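Local structure of putative branched-chain amino acid transport system substrate-binding protein (Rhodopseudomonas palustris, 4F8J) at residues Pro80-Val85 / Ala100-Thr105; Ile194-Ser199 / Ile219-Gly224; Leu265-Ala270 / Phe283-Phe288. The protein probably serves as the substrate-binding component of an ABC-type import system and holds 4'-hydroxycinnamic acid in the cleft between its two lobes. All coordinates share one frame; numbering follows the deposited sequence.

Interaction 1 (Pro80-Val85 / Ala100-Thr105). With HC4 (4'-hydroxycinnamic acid), chain E.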
# COMPACT_ATOMS: atom_id res chain seq x y z
N PRO A 80 5.48 7.29 -7.10
CA PRO A 80 6.43 7.69 -8.14
C PRO A 80 7.66 6.78 -8.32
O PRO A 80 7.94 6.39 -9.44
CB PRO A 80 6.75 9.16 -7.78
CG PRO A 80 5.56 9.59 -7.02
CD PRO A 80 5.09 8.42 -6.23
N PRO A 81 8.36 6.40 -7.25
CA PRO A 81 9.49 5.47 -7.44
C PRO A 81 9.03 4.06 -7.81
O PRO A 81 9.77 3.28 -8.43
CB PRO A 81 10.22 5.53 -6.09
CG PRO A 81 9.14 5.89 -5.14
CD PRO A 81 8.32 6.91 -5.88
N THR A 82 7.80 3.73 -7.46
CA THR A 82 7.24 2.39 -7.77
C THR A 82 7.02 2.27 -9.27
O THR A 82 7.28 1.20 -9.87
CB THR A 82 5.97 2.09 -6.98
OG1 THR A 82 6.28 2.12 -5.57
CG2 THR A 82 5.41 0.74 -7.35
N VAL A 83 6.53 3.35 -9.91
CA VAL A 83 6.40 3.36 -11.37
C VAL A 83 7.79 3.16 -12.01
O VAL A 83 7.98 2.37 -12.95
CB VAL A 83 5.77 4.68 -11.83
CG1 VAL A 83 5.90 4.82 -13.34
CG2 VAL A 83 4.29 4.71 -11.45
N ALA A 84 8.80 3.81 -11.45
CA ALA A 84 10.17 3.65 -11.93
C ALA A 84 10.69 2.20 -11.85
O ALA A 84 11.28 1.67 -12.79
CB ALA A 84 11.10 4.63 -11.19
N VAL A 85 10.41 1.54 -10.75
CA VAL A 85 10.82 0.15 -10.60
C VAL A 85 10.14 -0.72 -11.63
O VAL A 85 10.75 -1.61 -12.22
CB VAL A 85 10.56 -0.37 -9.18
CG1 VAL A 85 10.91 -1.83 -9.05
CG2 VAL A 85 11.32 0.46 -8.11
N ALA A 100 3.70 -0.11 -3.34
CA ALA A 100 2.81 1.06 -3.42
C ALA A 100 1.83 0.82 -4.57
O ALA A 100 2.15 0.10 -5.52
CB ALA A 100 3.60 2.33 -3.64
N PRO A 101 0.61 1.40 -4.54
CA PRO A 101 -0.42 0.99 -5.53
C PRO A 101 -0.42 1.80 -6.86
O PRO A 101 -1.31 2.61 -7.10
CB PRO A 101 -1.74 1.17 -4.75
CG PRO A 101 -1.46 2.31 -3.84
CD PRO A 101 0.04 2.30 -3.52
N LEU A 102 0.48 1.43 -7.76
CA LEU A 102 0.70 2.18 -8.97
C LEU A 102 -0.37 1.81 -9.99
O LEU A 102 -0.98 0.73 -9.90
CB LEU A 102 2.09 1.92 -9.53
CG LEU A 102 2.26 0.57 -10.25
CD1 LEU A 102 3.56 0.55 -11.06
CD2 LEU A 102 2.17 -0.56 -9.25
N PRO A 103 -0.56 2.69 -10.97
CA PRO A 103 -1.37 2.34 -12.14
C PRO A 103 -0.65 1.26 -12.93
O PRO A 103 0.42 1.52 -13.51
CB PRO A 103 -1.42 3.65 -12.94
CG PRO A 103 -0.86 4.70 -12.07
CD PRO A 103 0.02 4.04 -11.09
N ILE A 104 -1.20 0.06 -12.96
CA ILE A 104 -0.52 -1.05 -13.68
C ILE A 104 -1.19 -1.10 -15.04
O ILE A 104 -2.14 -1.84 -15.26
CB ILE A 104 -0.51 -2.44 -12.93
CG1 ILE A 104 0.19 -2.34 -11.59
CG2 ILE A 104 0.19 -3.52 -13.77
CD1 ILE A 104 0.12 -3.59 -10.70
N THR A 105 -0.63 -0.32 -15.97
CA THR A 105 -1.06 -0.19 -17.36
C THR A 105 -0.67 -1.41 -18.17
O THR A 105 0.15 -2.20 -17.73
CB THR A 105 -0.36 1.02 -17.99
OG1 THR A 105 1.06 0.84 -17.88
CG2 THR A 105 -0.76 2.31 -17.28
C1 HC4 E . 1.73 7.08 -2.32
O1 HC4 E . 2.00 7.23 -3.52
O2 HC4 E . 2.20 7.85 -1.44
C2 HC4 E . 0.85 5.99 -1.82
C3 HC4 E . 1.29 5.27 -0.80
C1' HC4 E . 0.60 4.03 -0.31
C2' HC4 E . -0.80 3.84 -0.36
C3' HC4 E . -1.35 2.63 0.05
C4' HC4 E . -0.59 1.59 0.54
C5' HC4 E . 0.79 1.78 0.61
C6' HC4 E . 1.33 2.98 0.18
O4' HC4 E . -1.11 0.40 0.98
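Beside the 4'-hydroxycinnamic acid pocket, Thr-82, near the start of helix 79-92, packs on Ala-100 and Leu-102 of the loop after strand 96-98. The closest approach joins Thr-82 OG1 and Ala-100 CB, 3.3 Å apart, a van der Waals meeting, since the hydroxyl makes its hydrogen bonds to Val-78 O and Ser-76 N just before the helix. With OG1 held there, the methyl CG2 stands anti to the backbone N (OG1 at chi1 -60°) and reaches across to Leu-102 CD2 at 4.0 Å. Swapping this threonine for a valine would probably leave Val-78 O and Ser-76 N without their hydroxyl mate and let the helix start shift against the loop. In the periplasmic-binding-protein fold such loops at strand ends line the ligand cleft. Pro-101 sits here at the centre of an inverse gamma turn, closed by a weak bond from Leu-102 N to Ala-100 O (3.1 Å), and in one of its two conformers the ring lies against the ligand, CD 3.6 Å from C2'. The turn sends Leu-102 back toward the helix. Its CD1 rests 4.0 Å from Val-83 CA, and its CB meets Val-83 CG2, also at 4.0 Å. Pro-103 CD touches the same valine methyl at 4.3 Å. No hydrogen bond crosses between the segments; Leu-102 O bonds instead to Tyr-341 OH, while Thr-79 N, at the head of the helix, bonds to the ligand.

Interaction 2 (Ile194-Ser199 / Ile219-Gly224); sequences ILVGAS and IYQTHG. With HC4 (4'-hydroxycinnamic acid), chain E.
Ser-199 and Gly-224 close together at the ligand, with Ser-199 CA in a CA-H...O contact 3.2 Å from Gly-224 O. Ser-199 OG donates to ligand O2 at 2.7 Å and also bonds to Tyr-143 OH, while Gly-224 CA packs 3.5 Å from ligand C2'. His-223 lays one ring face under ligand C3', which stands over the ring centre, and NE2 is tied to Gln-117 O. One shell back, Thr-222 forms an ST turn: OG1, set between backbone N and carbonyl carbon (chi1 76°), is thereby placed to accept from Gly-224 N (3.2 Å) and bonds Tyr-147 OH. Where the strands splay, a water accepts from Thr-222 N and can donate to Val-196 O or Gln-221 OE1, though acceptors outnumber its protons. Gln-221 lies alongside Val-196, its NE2 held by Gln-207 and Ala-203. Toward Ile-194 the strands pair as a parallel ladder, Tyr-220 N to Ile-194 O at 2.9 Å and Val-196 N to Tyr-220 O at 2.8 Å, both nearly straight. The two strands and helix 200-212 form a beta-alpha-beta unit. That helix packs on Ile-194, Val-196 and Ile-219, helix 119-132 covers the Leu-195 and Tyr-220 face, and strand 137-143 continues the sheet beyond strand 193-197.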
# COMPACT_ATOMS: atom_id res chain seq x y z
N ILE A 194 -15.15 15.32 3.39
CA ILE A 194 -13.97 15.51 2.56
C ILE A 194 -13.12 14.23 2.53
O ILE A 194 -12.94 13.54 3.54
CB ILE A 194 -13.14 16.70 3.08
CG1 ILE A 194 -13.92 17.98 2.86
CG2 ILE A 194 -11.74 16.76 2.46
CD1 ILE A 194 -13.35 19.21 3.57
N LEU A 195 -12.69 13.85 1.32
CA LEU A 195 -11.77 12.74 1.13
C LEU A 195 -10.39 13.33 0.97
O LEU A 195 -10.17 14.24 0.14
CB LEU A 195 -12.11 11.97 -0.16
CG LEU A 195 -11.10 10.90 -0.60
CD1 LEU A 195 -11.05 9.78 0.47
CD2 LEU A 195 -11.49 10.34 -1.96
N VAL A 196 -9.44 12.81 1.76
CA VAL A 196 -8.05 13.23 1.69
C VAL A 196 -7.29 12.15 0.94
O VAL A 196 -7.30 11.01 1.36
CB VAL A 196 -7.42 13.37 3.09
CG1 VAL A 196 -5.95 13.75 2.96
CG2 VAL A 196 -8.18 14.38 3.92
N GLY A 197 -6.65 12.52 -0.19
CA GLY A 197 -5.87 11.57 -0.99
C GLY A 197 -4.36 11.75 -0.84
O GLY A 197 -3.71 12.44 -1.61
N ALA A 198 -3.79 11.12 0.18
CA ALA A 198 -2.41 11.35 0.51
C ALA A 198 -1.95 10.11 1.30
O ALA A 198 -2.65 9.08 1.30
CB ALA A 198 -2.26 12.66 1.30
N SER A 199 -0.78 10.21 1.93
CA SER A 199 -0.18 9.05 2.58
C SER A 199 0.79 9.50 3.65
O SER A 199 1.25 10.62 3.63
CB SER A 199 0.54 8.20 1.53
OG SER A 199 1.58 8.93 0.91
N ILE A 219 -14.41 13.36 7.82
CA ILE A 219 -13.17 13.25 7.04
C ILE A 219 -12.82 11.80 6.80
O ILE A 219 -12.91 10.94 7.72
CB ILE A 219 -11.98 13.99 7.69
CG1 ILE A 219 -12.35 15.47 7.84
CG2 ILE A 219 -10.70 13.81 6.84
CD1 ILE A 219 -11.36 16.29 8.68
N TYR A 220 -12.52 11.52 5.52
CA TYR A 220 -12.16 10.19 5.05
C TYR A 220 -10.73 10.17 4.55
O TYR A 220 -10.29 11.07 3.82
CB TYR A 220 -13.12 9.78 3.93
CG TYR A 220 -14.54 9.50 4.39
CD1 TYR A 220 -15.44 10.54 4.63
CD2 TYR A 220 -14.98 8.20 4.59
CE1 TYR A 220 -16.73 10.29 5.03
CE2 TYR A 220 -16.28 7.95 5.01
CZ TYR A 220 -17.15 8.98 5.22
OH TYR A 220 -18.44 8.73 5.65
N GLN A 221 -10.03 9.11 4.96
CA GLN A 221 -8.61 8.89 4.69
C GLN A 221 -8.42 7.60 3.91
O GLN A 221 -9.15 6.61 4.12
CB GLN A 221 -7.76 8.85 5.97
CG GLN A 221 -7.64 10.17 6.70
CD GLN A 221 -6.63 11.12 6.08
OE1 GLN A 221 -5.81 10.72 5.23
NE2 GLN A 221 -6.59 12.36 6.57
N THR A 222 -7.41 7.64 3.02
CA THR A 222 -7.01 6.48 2.24
C THR A 222 -6.11 5.52 3.03
O THR A 222 -5.65 5.81 4.15
CB THR A 222 -6.22 6.88 0.95
OG1 THR A 222 -4.88 7.28 1.25
CG2 THR A 222 -6.91 7.96 0.15
N HIS A 223 -5.88 4.35 2.44
CA HIS A 223 -5.02 3.35 3.07
C HIS A 223 -3.56 3.74 3.12
O HIS A 223 -2.78 3.18 3.88
CB HIS A 223 -5.24 1.98 2.47
CG HIS A 223 -5.08 1.90 0.97
ND1 HIS A 223 -5.51 2.86 0.09
CD2 HIS A 223 -4.62 0.84 0.19
CE1 HIS A 223 -5.28 2.44 -1.17
NE2 HIS A 223 -4.73 1.21 -1.11
N GLY A 224 -3.19 4.76 2.39
CA GLY A 224 -1.87 5.37 2.55
C GLY A 224 -1.60 5.98 3.92
O GLY A 224 -0.44 6.30 4.23
C1 HC4 E . 1.73 7.08 -2.32
O1 HC4 E . 2.00 7.23 -3.52
O2 HC4 E . 2.20 7.85 -1.44
C2 HC4 E . 0.85 5.99 -1.82
C3 HC4 E . 1.29 5.27 -0.80
C1' HC4 E . 0.60 4.03 -0.31
C2' HC4 E . -0.80 3.84 -0.36
C3' HC4 E . -1.35 2.63 0.05
C4' HC4 E . -0.59 1.59 0.54
C5' HC4 E . 0.79 1.78 0.61
C6' HC4 E . 1.33 2.98 0.18
O4' HC4 E . -1.11 0.40 0.98
O HOH W 1 -5.41 9.73 2.73

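Interaction 3 (Leu265-Ala270 / Phe283-Phe288). With HC4 (4'-hydroxycinnamic acid), chain E.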
# COMPACT_ATOMS: atom_id res chain seq x y z
N LEU A 265 -1.62 -11.93 12.55
CA LEU A 265 -1.18 -12.16 13.93
C LEU A 265 0.32 -12.45 13.95
O LEU A 265 1.00 -11.96 14.85
CB LEU A 265 -1.94 -13.34 14.58
CG LEU A 265 -3.37 -13.07 14.96
CD1 LEU A 265 -4.05 -14.39 15.42
CD2 LEU A 265 -3.46 -12.00 16.05
N GLU A 266 0.82 -13.21 12.99
CA GLU A 266 2.24 -13.55 12.96
C GLU A 266 3.08 -12.29 12.81
O GLU A 266 4.00 -12.03 13.60
CB GLU A 266 2.54 -14.54 11.84
CG GLU A 266 2.00 -15.93 12.07
CD GLU A 266 2.27 -16.82 10.88
OE1 GLU A 266 2.79 -16.26 9.88
OE2 GLU A 266 1.99 -18.04 10.94
N LEU A 267 2.76 -11.47 11.81
CA LEU A 267 3.55 -10.26 11.56
C LEU A 267 3.46 -9.31 12.77
O LEU A 267 4.46 -8.85 13.26
CB LEU A 267 3.10 -9.51 10.32
CG LEU A 267 3.62 -8.07 10.14
CD1 LEU A 267 5.14 -8.06 10.10
CD2 LEU A 267 3.06 -7.50 8.83
N ASN A 268 2.26 -9.03 13.21
CA ASN A 268 2.09 -8.04 14.27
C ASN A 268 2.74 -8.47 15.58
O ASN A 268 3.33 -7.67 16.31
CB ASN A 268 0.62 -7.73 14.48
CG ASN A 268 0.03 -6.93 13.34
OD1 ASN A 268 0.73 -6.42 12.47
ND2 ASN A 268 -1.32 -6.80 13.35
N THR A 269 2.60 -9.74 15.93
CA THR A 269 3.25 -10.25 17.14
C THR A 269 4.76 -10.04 17.10
O THR A 269 5.34 -9.54 18.07
CB THR A 269 2.88 -11.71 17.42
OG1 THR A 269 1.46 -11.82 17.59
CG2 THR A 269 3.61 -12.23 18.69
N ALA A 270 5.39 -10.34 15.96
CA ALA A 270 6.83 -10.18 15.81
C ALA A 270 7.20 -8.70 15.82
O ALA A 270 8.14 -8.27 16.52
CB ALA A 270 7.30 -10.81 14.51
N PHE A 283 2.03 -0.73 6.11
CA PHE A 283 3.24 -0.75 5.25
C PHE A 283 4.12 -1.97 5.51
O PHE A 283 4.54 -2.68 4.58
CB PHE A 283 3.97 0.58 5.42
CG PHE A 283 3.03 1.77 5.40
CD1 PHE A 283 2.18 1.97 4.30
CD2 PHE A 283 2.89 2.58 6.51
CE1 PHE A 283 1.27 3.04 4.29
CE2 PHE A 283 1.98 3.62 6.49
CZ PHE A 283 1.18 3.82 5.38
N ALA A 284 4.38 -2.26 6.78
CA ALA A 284 5.15 -3.44 7.16
C ALA A 284 4.52 -4.67 6.51
O ALA A 284 5.20 -5.57 6.09
CB ALA A 284 5.15 -3.62 8.67
N ALA A 285 3.19 -4.69 6.47
CA ALA A 285 2.46 -5.83 5.97
C ALA A 285 2.77 -6.06 4.47
O ALA A 285 2.69 -7.21 4.02
CB ALA A 285 0.97 -5.67 6.22
N HIS A 286 3.02 -5.02 3.69
CA HIS A 286 3.25 -5.23 2.25
C HIS A 286 4.52 -6.00 1.96
O HIS A 286 4.53 -6.90 1.12
CB HIS A 286 3.21 -3.96 1.44
CG HIS A 286 1.90 -3.21 1.53
ND1 HIS A 286 0.68 -3.84 1.57
CD2 HIS A 286 1.65 -1.83 1.62
CE1 HIS A 286 -0.29 -2.90 1.65
NE2 HIS A 286 0.28 -1.69 1.66
N SER A 287 5.61 -5.66 2.66
CA SER A 287 6.85 -6.43 2.43
C SER A 287 6.72 -7.82 3.03
O SER A 287 7.14 -8.80 2.41
CB SER A 287 8.10 -5.68 2.90
OG SER A 287 7.96 -5.46 4.28
N PHE A 288 6.07 -7.97 4.19
CA PHE A 288 5.83 -9.29 4.79
C PHE A 288 5.01 -10.15 3.83
O PHE A 288 5.34 -11.30 3.54
CB PHE A 288 5.07 -9.10 6.12
CG PHE A 288 4.78 -10.36 6.86
CD1 PHE A 288 5.72 -10.95 7.74
CD2 PHE A 288 3.56 -10.96 6.71
CE1 PHE A 288 5.40 -12.10 8.43
CE2 PHE A 288 3.25 -12.10 7.41
CZ PHE A 288 4.18 -12.67 8.26
C1 HC4 E . 1.73 7.08 -2.32
O1 HC4 E . 2.00 7.23 -3.52
O2 HC4 E . 2.20 7.85 -1.44
C2 HC4 E . 0.85 5.99 -1.82
C3 HC4 E . 1.29 5.27 -0.80
C1' HC4 E . 0.60 4.03 -0.31
C2' HC4 E . -0.80 3.84 -0.36
C3' HC4 E . -1.35 2.63 0.05
C4' HC4 E . -0.59 1.59 0.54
C5' HC4 E . 0.79 1.78 0.61
C6' HC4 E . 1.33 2.98 0.18
O4' HC4 E . -1.11 0.40 0.98
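Leu-267 packs over the face of the Phe-288 ring where helix 261-275 leans on helix 282-302. Its CB stands over the ring centre, 3.7 Å from the centroid and only 1° off the normal, a CH-pi contact made squarely on the face. In Phe-288, CG anti to the backbone N (chi1 -179°) carries the ring out from its own helix, and a chi2 of 85° turns its face to the leucine; the two side chains run antiparallel alongside one another. Leu-267 likewise has CG anti to N, and its branches divide the work. CD1 lies past the ring's rim, 3.8 Å from Phe-288 CD1. CD2 presses into the backbone of the second helix, where it comes 3.4 Å from Ala-285 CA, tighter than usual for two carbons, and 3.8 Å from Ala-285 CB. The small side chains of Ala-284 and Ala-285 admit this methyl close to the helix backbone. Beside the ring, Glu-266 in one of its two conformers makes a salt bridge through OE1 to Lys-292. On the other side of helix 282-302 lies the binding cleft: His-286, whose CB points away from the leucine, hydrogen-bonds through NE2 to ligand O4' at 2.6 Å, either one being a possible donor, and Phe-283 sets its ring edge 3.9 Å from ligand C5' through CE1. No hydrogen bond joins the two segments, so between them the contact is apolar, and the close fit of one leucine on a ring and two alanines probably sets how near the helices come here; the Glu-266 to Lys-292 salt bridge adds a charged tie between the same helices at the rim, and the His-286 bond to the ligand lies across helix 282-302.

How the interactions relate
From the N terminus the three contacts follow in series, none nested in or crossing another. Interaction 1 closes the run from helix 79-92 through strand 96-98 to the loop beyond it, within the lobe built on the sheet containing strand 8-14. Interaction 2 closes a beta-alpha-beta unit in the second lobe. Interaction 3 closes the turn between two helices whose later member packs on helix 21-29, returning the chain to the first lobe. Centres lie about 19 to 22 Å apart, yet all three reach the bound 4'-hydroxycinnamic acid. Interactions 2 and 3 also touch directly across the cleft, Gly-224 O packing 3.2 Å from Phe-283 CZ.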